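Local structure of leucyl aminopeptidase (Trypanosoma brucei brucei, 5NTD) at residues Q331-L335 and T515-L521; V382-N387 and H482-F487; T392-V396 and K486-I492. The protein probably removes leucine and similar residues from the N-termini of peptides, as a hexameric M17 metallopeptidase that is inhibited by bestatin and holds manganese ions. All blocks are in the same frame, centred on the assembly; numbering follows the deposited sequence.

Contact 1 of 3, residues Q331-L335 and T515-L521; sequences QPVQL and TEYFRKL
Phe518 reaches from the last turn of helix 511-519 into a pocket made by Gln331, Val333 and Leu335. Its CB, the first atom along the way, lies 3.6 Å from NE2 of Gln331 and 3.9 Å from CG2 of Val333. Further out, ring atom CD2 meets Gln331 OE1 at 3.8 Å; this oxygen lies in the ring plane, at the edge where the weakly positive ring hydrogens suit an acceptor. The tip, CZ, ends 3.6 Å from CD2 of Leu335, while CE2 is 4.0 Å from the other methyl, CD1, of the same leucine. The wedge sits where the C-terminal helix packs on the central sheet of the catalytic α/β domain; Leu286 of strand 283-291 also touches the ring. Gln331, buried beside the ring, suits its place because its chain, extended beyond CG, carries the amide to the flank of the helix. There NE2 donates to Thr515 O at 3.3 Å with an N-H...O angle of 159°, the acceptor lying in the amide plane. Thr515 O already accepts from Arg519 N within the helix, and the two donors come from opposite faces of its carbonyl plane.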
# COMPACT_ATOMS: atom_id res chain seq x y z
N GLN G 331 -19.60 25.72 -40.89
CA GLN G 331 -19.39 26.85 -39.98
C GLN G 331 -18.24 27.71 -40.51
O GLN G 331 -17.28 27.16 -41.08
CB GLN G 331 -19.09 26.36 -38.57
CG GLN G 331 -20.29 25.74 -37.90
CD GLN G 331 -19.99 25.31 -36.47
OE1 GLN G 331 -19.36 24.28 -36.25
NE2 GLN G 331 -20.46 26.09 -35.51
N PRO G 332 -18.32 29.05 -40.34
CA PRO G 332 -17.35 29.96 -40.93
C PRO G 332 -16.10 30.17 -40.10
O PRO G 332 -15.66 31.29 -39.88
CB PRO G 332 -18.14 31.26 -41.06
CG PRO G 332 -19.11 31.22 -39.93
CD PRO G 332 -19.43 29.77 -39.68
N VAL G 333 -15.50 29.06 -39.70
CA VAL G 333 -14.25 29.05 -38.93
C VAL G 333 -13.22 28.26 -39.67
O VAL G 333 -13.48 27.16 -40.15
CB VAL G 333 -14.42 28.38 -37.54
CG1 VAL G 333 -13.20 28.63 -36.71
CG2 VAL G 333 -15.61 28.96 -36.81
N GLN G 334 -12.05 28.83 -39.78
CA GLN G 334 -10.97 28.09 -40.38
C GLN G 334 -10.39 27.21 -39.28
O GLN G 334 -10.01 27.73 -38.25
CB GLN G 334 -9.88 29.01 -40.94
CG GLN G 334 -8.77 28.23 -41.64
CD GLN G 334 -7.78 29.15 -42.28
OE1 GLN G 334 -8.06 30.32 -42.51
NE2 GLN G 334 -6.65 28.60 -42.67
N LEU G 335 -10.27 25.92 -39.56
CA LEU G 335 -9.86 24.94 -38.56
C LEU G 335 -8.71 24.08 -38.98
O LEU G 335 -8.69 23.58 -40.10
CB LEU G 335 -11.01 23.97 -38.24
CG LEU G 335 -12.20 24.52 -37.46
CD1 LEU G 335 -13.27 23.45 -37.37
CD2 LEU G 335 -11.78 24.96 -36.08
N THR G 515 -18.87 23.16 -31.05
CA THR G 515 -19.81 23.66 -32.02
C THR G 515 -20.40 24.98 -31.52
O THR G 515 -20.44 25.96 -32.25
CB THR G 515 -20.91 22.66 -32.32
OG1 THR G 515 -20.31 21.48 -32.89
CG2 THR G 515 -21.91 23.23 -33.34
N GLU G 516 -20.79 24.99 -30.26
CA GLU G 516 -21.41 26.16 -29.64
C GLU G 516 -20.38 27.27 -29.51
O GLU G 516 -20.68 28.45 -29.78
CB GLU G 516 -22.03 25.79 -28.32
CG GLU G 516 -22.64 26.96 -27.56
CD GLU G 516 -23.79 27.65 -28.30
OE1 GLU G 516 -24.46 27.00 -29.14
OE2 GLU G 516 -24.00 28.87 -28.06
N TYR G 517 -19.16 26.91 -29.14
CA TYR G 517 -18.06 27.89 -29.05
C TYR G 517 -17.83 28.57 -30.44
O TYR G 517 -17.75 29.81 -30.55
CB TYR G 517 -16.76 27.25 -28.51
CG TYR G 517 -15.53 28.16 -28.53
CD1 TYR G 517 -15.36 29.15 -27.59
CD2 TYR G 517 -14.60 28.06 -29.54
CE1 TYR G 517 -14.27 30.02 -27.65
CE2 TYR G 517 -13.51 28.92 -29.62
CZ TYR G 517 -13.35 29.90 -28.68
OH TYR G 517 -12.27 30.75 -28.75
N PHE G 518 -17.73 27.75 -31.46
CA PHE G 518 -17.52 28.26 -32.85
C PHE G 518 -18.68 29.19 -33.30
O PHE G 518 -18.46 30.22 -33.90
CB PHE G 518 -17.41 27.12 -33.86
CG PHE G 518 -16.25 26.22 -33.66
CD1 PHE G 518 -15.10 26.66 -33.06
CD2 PHE G 518 -16.30 24.92 -34.11
CE1 PHE G 518 -14.01 25.80 -32.89
CE2 PHE G 518 -15.24 24.05 -33.96
CZ PHE G 518 -14.08 24.51 -33.34
N ARG G 519 -19.89 28.82 -32.93
CA ARG G 519 -21.11 29.58 -33.24
C ARG G 519 -21.05 31.04 -32.78
O ARG G 519 -21.52 31.92 -33.49
CB ARG G 519 -22.36 28.97 -32.62
CG ARG G 519 -23.35 28.36 -33.60
CD ARG G 519 -24.23 27.26 -33.02
NE ARG G 519 -25.01 27.63 -31.84
CZ ARG G 519 -26.23 28.17 -31.84
NH1 ARG G 519 -26.86 28.48 -32.97
NH2 ARG G 519 -26.82 28.40 -30.67
N LYS G 520 -20.45 31.29 -31.62
CA LYS G 520 -20.43 32.63 -31.02
C LYS G 520 -19.14 33.40 -31.26
O LYS G 520 -18.97 34.46 -30.66
CB LYS G 520 -20.74 32.57 -29.52
CG LYS G 520 -22.06 31.89 -29.13
CD LYS G 520 -23.31 32.45 -29.76
CE LYS G 520 -24.49 31.43 -29.87
NZ LYS G 520 -25.43 31.27 -28.75
N LEU G 521 -18.27 32.93 -32.14
CA LEU G 521 -16.98 33.62 -32.36
C LEU G 521 -17.09 35.01 -33.02
O LEU G 521 -17.38 35.08 -34.21
CB LEU G 521 -16.02 32.73 -33.19
CG LEU G 521 -15.33 31.64 -32.37
CD1 LEU G 521 -14.56 30.65 -33.23
CD2 LEU G 521 -14.42 32.23 -31.30

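Contact 2 of 3, residues V382-N387 and H482-F487; sequences VFHATN and HLSPKF
Thr386 and Ser484 meet where the C-terminal turn of helix 374-387 lies against the loop leading to strand 490-495, a loop shaped by a type I β turn from Ser484 to Phe487 and by an ST turn at Ser484. With chi1 at 54°, Thr386 OG1 stands between its own backbone N and carbonyl carbon. From there it donates back to Val382 O and accepts from Ser484 N at 2.9 Å, the N-H...O angle being 163°; one hydroxyl, on a short side chain, thus acts as donor within the helix and acceptor for the loop. The methyl of Thr386 serves the apolar side: CG2 is 3.8 Å from CG of Phe487 and 3.9 Å from CD2 of Leu483. The same CD2 packs against Val382, 3.9 Å from its CB, the two side chains crossing obliquely.

Phe383 turns its ring edge to the loop, with His482 O near the ring plane and 3.2 Å from CD1. One face of that ring is covered by Asn387 CB, offset toward the rim. Asn387 directs OD1 to the loop, while the extended chain of Lys486 crosses its side chain at about a right angle and brings NZ to a weak bond with Asn387 O. This carbonyl belongs to the last residue of the helix, where a positive charge would probably be favourable near the helix C-terminus. Ser484 OG completes the join: it donates to Asn387 OD1 at 2.7 Å, tilted 16° from the carbonyl plane, and accepts from Lys486 N at 3.1 Å.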
# COMPACT_ATOMS: atom_id res chain seq x y z
N VAL G 382 0.62 20.98 -30.01
CA VAL G 382 0.42 22.45 -30.01
C VAL G 382 1.56 23.19 -30.70
O VAL G 382 1.34 24.21 -31.34
CB VAL G 382 0.18 23.07 -28.62
CG1 VAL G 382 -1.04 22.44 -27.97
CG2 VAL G 382 1.39 22.95 -27.72
N PHE G 383 2.77 22.65 -30.61
CA PHE G 383 3.89 23.24 -31.37
C PHE G 383 3.65 23.06 -32.88
O PHE G 383 3.82 24.00 -33.65
CB PHE G 383 5.25 22.68 -31.05
CG PHE G 383 6.36 23.47 -31.70
CD1 PHE G 383 6.82 24.66 -31.12
CD2 PHE G 383 6.90 23.07 -32.91
CE1 PHE G 383 7.86 25.40 -31.73
CE2 PHE G 383 7.93 23.80 -33.51
CZ PHE G 383 8.40 24.97 -32.92
N HIS G 384 3.24 21.88 -33.24
CA HIS G 384 2.90 21.61 -34.62
C HIS G 384 1.84 22.62 -35.15
O HIS G 384 1.98 23.22 -36.21
CB HIS G 384 2.34 20.21 -34.78
CG HIS G 384 2.02 19.86 -36.20
ND1 HIS G 384 3.00 19.53 -37.12
CD2 HIS G 384 0.83 19.78 -36.85
CE1 HIS G 384 2.42 19.25 -38.28
NE2 HIS G 384 1.11 19.39 -38.14
N ALA G 385 0.78 22.78 -34.38
CA ALA G 385 -0.34 23.65 -34.77
C ALA G 385 0.10 25.10 -34.87
O ALA G 385 -0.34 25.82 -35.77
CB ALA G 385 -1.51 23.54 -33.81
N THR G 386 0.95 25.52 -33.97
CA THR G 386 1.32 26.94 -33.87
C THR G 386 2.56 27.31 -34.69
O THR G 386 2.89 28.49 -34.82
CB THR G 386 1.55 27.40 -32.42
OG1 THR G 386 2.52 26.54 -31.80
CG2 THR G 386 0.26 27.35 -31.67
N ASN G 387 3.24 26.32 -35.22
CA ASN G 387 4.48 26.56 -35.95
C ASN G 387 4.58 25.96 -37.34
O ASN G 387 5.29 26.50 -38.18
CB ASN G 387 5.68 26.02 -35.17
CG ASN G 387 6.99 26.74 -35.54
OD1 ASN G 387 7.21 27.88 -35.14
ND2 ASN G 387 7.84 26.07 -36.29
N HIS G 482 5.46 24.64 -24.83
CA HIS G 482 5.75 24.15 -26.20
C HIS G 482 4.97 24.86 -27.33
O HIS G 482 5.00 24.46 -28.48
CB HIS G 482 5.54 22.67 -26.24
CG HIS G 482 6.38 21.97 -25.24
ND1 HIS G 482 7.76 21.91 -25.34
CD2 HIS G 482 6.06 21.42 -24.05
CE1 HIS G 482 8.24 21.30 -24.28
NE2 HIS G 482 7.23 20.98 -23.48
N LEU G 483 4.27 25.92 -26.97
CA LEU G 483 3.65 26.81 -27.96
C LEU G 483 4.75 27.53 -28.71
O LEU G 483 5.76 27.91 -28.12
CB LEU G 483 2.74 27.85 -27.31
CG LEU G 483 1.45 27.28 -26.70
CD1 LEU G 483 0.80 28.25 -25.76
CD2 LEU G 483 0.49 26.85 -27.80
N SER G 484 4.58 27.66 -30.02
CA SER G 484 5.56 28.43 -30.83
C SER G 484 5.60 29.89 -30.40
O SER G 484 4.58 30.44 -30.05
CB SER G 484 5.19 28.38 -32.30
OG SER G 484 6.10 29.16 -33.09
N PRO G 485 6.80 30.51 -30.41
CA PRO G 485 6.89 31.96 -30.23
C PRO G 485 6.13 32.79 -31.28
O PRO G 485 5.71 33.89 -31.01
CB PRO G 485 8.39 32.23 -30.37
CG PRO G 485 9.05 30.93 -30.09
CD PRO G 485 8.11 29.88 -30.55
N LYS G 486 5.91 32.20 -32.46
CA LYS G 486 5.08 32.82 -33.52
C LYS G 486 3.62 33.02 -33.10
O LYS G 486 2.89 33.79 -33.71
CB LYS G 486 5.02 31.94 -34.76
CG LYS G 486 6.31 31.74 -35.49
CD LYS G 486 6.01 30.83 -36.68
CE LYS G 486 7.27 30.36 -37.40
NZ LYS G 486 6.92 29.32 -38.41
N PHE G 487 3.20 32.29 -32.07
CA PHE G 487 1.81 32.35 -31.61
C PHE G 487 1.68 33.36 -30.49
O PHE G 487 2.42 33.31 -29.53
CB PHE G 487 1.33 30.97 -31.19
CG PHE G 487 -0.04 30.97 -30.58
CD1 PHE G 487 -1.16 31.04 -31.38
CD2 PHE G 487 -0.20 30.87 -29.21
CE1 PHE G 487 -2.42 31.01 -30.82
CE2 PHE G 487 -1.45 30.85 -28.64
CZ PHE G 487 -2.57 30.92 -29.44

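Contact 3 of 3, residues T392-V396 and K486-I492; sequences TPDVV and KFTGAHI
Val395 and Val396 run parallel to Ala490 and His491, in register, and are stitched to them by three backbone bonds: Ala490 N to Asp394 O, Val396 N to Ala490 O, and Ile492 N to Val396 O, the last at 2.8 Å and nearly straight at 174°. Just before the strand, Gly489 has no side chain, which lets its CA come within 3.3 Å of Asp394 O in a CA-H...O contact.

Phe487 is folded back over its own chain. With CG anti to the backbone N (chi1 174°), the ring lies between two partners on opposite faces. Gly489 N is centred 3.4 Å above one face; beneath the other, Val396 CG2 makes a CH-pi contact, 4.1 Å from the ring centroid and 27° off the normal. At the edge, Pro393 O approaches CE1 to 3.3 Å, so the ring is met on both faces and along its rim. A flat, apolar side chain is well suited to such a slot. The other methyl of Val396, CG1, packs 3.9 Å from CD2 of His491, whose NE2 is hydrogen-bonded to Asp398 OD2 and whose ring edge faces Val396 O.

On the opposite face of the sheet, Val395 CG2 lies 4.3 Å from Ala490 CB. The small alanine leaves room for helix 422-435, which touches both Ala490 and Ile492, and Tyr517 of helix 511-519 covers Val395 and Ile492. Val396 instead faces helix 374-387. Strand 395-400 also pairs with strand 283-291 on its other side. Adjacent parallel strands covered by helices on both faces characterise the three-layer α/β/α sandwich of the M17 catalytic domain.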
# COMPACT_ATOMS: atom_id res chain seq x y z
N THR G 392 -1.25 30.73 -39.08
CA THR G 392 -1.03 30.82 -37.63
C THR G 392 -2.38 31.05 -36.98
O THR G 392 -3.06 31.99 -37.32
CB THR G 392 -0.09 31.97 -37.25
OG1 THR G 392 1.17 31.77 -37.92
CG2 THR G 392 0.20 32.00 -35.74
N PRO G 393 -2.78 30.19 -36.01
CA PRO G 393 -4.10 30.33 -35.45
C PRO G 393 -4.22 31.49 -34.52
O PRO G 393 -3.25 31.93 -33.92
CB PRO G 393 -4.29 29.03 -34.68
CG PRO G 393 -2.92 28.64 -34.28
CD PRO G 393 -2.08 29.01 -35.46
N ASP G 394 -5.45 31.99 -34.42
CA ASP G 394 -5.80 33.03 -33.46
C ASP G 394 -6.01 32.42 -32.09
O ASP G 394 -5.83 33.07 -31.07
CB ASP G 394 -7.09 33.76 -33.87
CG ASP G 394 -6.97 34.44 -35.24
OD1 ASP G 394 -5.96 35.15 -35.48
OD2 ASP G 394 -7.88 34.21 -36.08
N VAL G 395 -6.50 31.20 -32.12
CA VAL G 395 -6.90 30.48 -30.92
C VAL G 395 -6.44 29.05 -31.05
O VAL G 395 -6.65 28.42 -32.07
CB VAL G 395 -8.42 30.47 -30.71
CG1 VAL G 395 -8.78 29.71 -29.44
CG2 VAL G 395 -8.96 31.89 -30.61
N VAL G 396 -5.84 28.55 -29.98
CA VAL G 396 -5.49 27.12 -29.88
C VAL G 396 -6.32 26.50 -28.77
O VAL G 396 -6.35 27.02 -27.66
CB VAL G 396 -4.02 26.89 -29.56
CG1 VAL G 396 -3.75 25.40 -29.33
CG2 VAL G 396 -3.16 27.38 -30.68
N LYS G 486 5.91 32.20 -32.46
CA LYS G 486 5.08 32.82 -33.52
C LYS G 486 3.62 33.02 -33.10
O LYS G 486 2.89 33.79 -33.71
CB LYS G 486 5.02 31.94 -34.76
CG LYS G 486 6.31 31.74 -35.49
CD LYS G 486 6.01 30.83 -36.68
CE LYS G 486 7.27 30.36 -37.40
NZ LYS G 486 6.92 29.32 -38.41
N PHE G 487 3.20 32.29 -32.07
CA PHE G 487 1.81 32.35 -31.61
C PHE G 487 1.68 33.36 -30.49
O PHE G 487 2.42 33.31 -29.53
CB PHE G 487 1.33 30.97 -31.19
CG PHE G 487 -0.04 30.97 -30.58
CD1 PHE G 487 -1.16 31.04 -31.38
CD2 PHE G 487 -0.20 30.87 -29.21
CE1 PHE G 487 -2.42 31.01 -30.82
CE2 PHE G 487 -1.45 30.85 -28.64
CZ PHE G 487 -2.57 30.92 -29.44
N THR G 488 0.73 34.26 -30.65
CA THR G 488 0.45 35.30 -29.64
C THR G 488 -1.04 35.40 -29.27
O THR G 488 -1.49 36.38 -28.68
CB THR G 488 0.89 36.68 -30.16
OG1 THR G 488 0.12 36.97 -31.31
CG2 THR G 488 2.38 36.69 -30.51
N GLY G 489 -1.79 34.36 -29.59
CA GLY G 489 -3.25 34.37 -29.40
C GLY G 489 -3.71 33.72 -28.12
O GLY G 489 -2.95 33.53 -27.17
N ALA G 490 -4.96 33.30 -28.12
CA ALA G 490 -5.58 32.71 -26.95
C ALA G 490 -5.36 31.21 -26.95
O ALA G 490 -5.50 30.55 -27.96
CB ALA G 490 -7.07 33.02 -26.91
N HIS G 491 -5.02 30.69 -25.79
CA HIS G 491 -4.85 29.23 -25.63
C HIS G 491 -5.80 28.69 -24.57
O HIS G 491 -5.78 29.14 -23.43
CB HIS G 491 -3.43 28.88 -25.25
CG HIS G 491 -3.25 27.44 -24.93
ND1 HIS G 491 -2.62 27.00 -23.80
CD2 HIS G 491 -3.67 26.32 -25.58
CE1 HIS G 491 -2.66 25.68 -23.77
NE2 HIS G 491 -3.30 25.24 -24.83
N ILE G 492 -6.65 27.77 -24.98
CA ILE G 492 -7.63 27.16 -24.13
C ILE G 492 -7.30 25.67 -23.95
O ILE G 492 -7.38 24.90 -24.89
CB ILE G 492 -9.05 27.24 -24.70
CG1 ILE G 492 -9.45 28.70 -24.96
CG2 ILE G 492 -10.04 26.60 -23.72
CD1 ILE G 492 -10.71 28.86 -25.77

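In the fold
Contacts 2 and 3 have centres about 8 Å apart and share Lys486 and Phe487; Thr386 CG2 packs 3.6 Å from Val396 CG2, joining helix to sheet. Contact 1 lies about 15 Å from contact 3, centre to centre, and meets it through Tyr517, whose OH is 3.7 Å from Val395 CG1. From contact 2 it is separated by about 21 Å between centres. Contact 3 lies within the sheet; the helix of contact 2 packs on the face of Val396, that of contact 1 on the face of Val395. The metal site lies at the other end of helix 374-387, which starts directly after the manganese ligand Glu373; strand 283-291 carries the manganese-site Lys289, and strand 395-400 leads to Leu402 of the bicarbonate pocket.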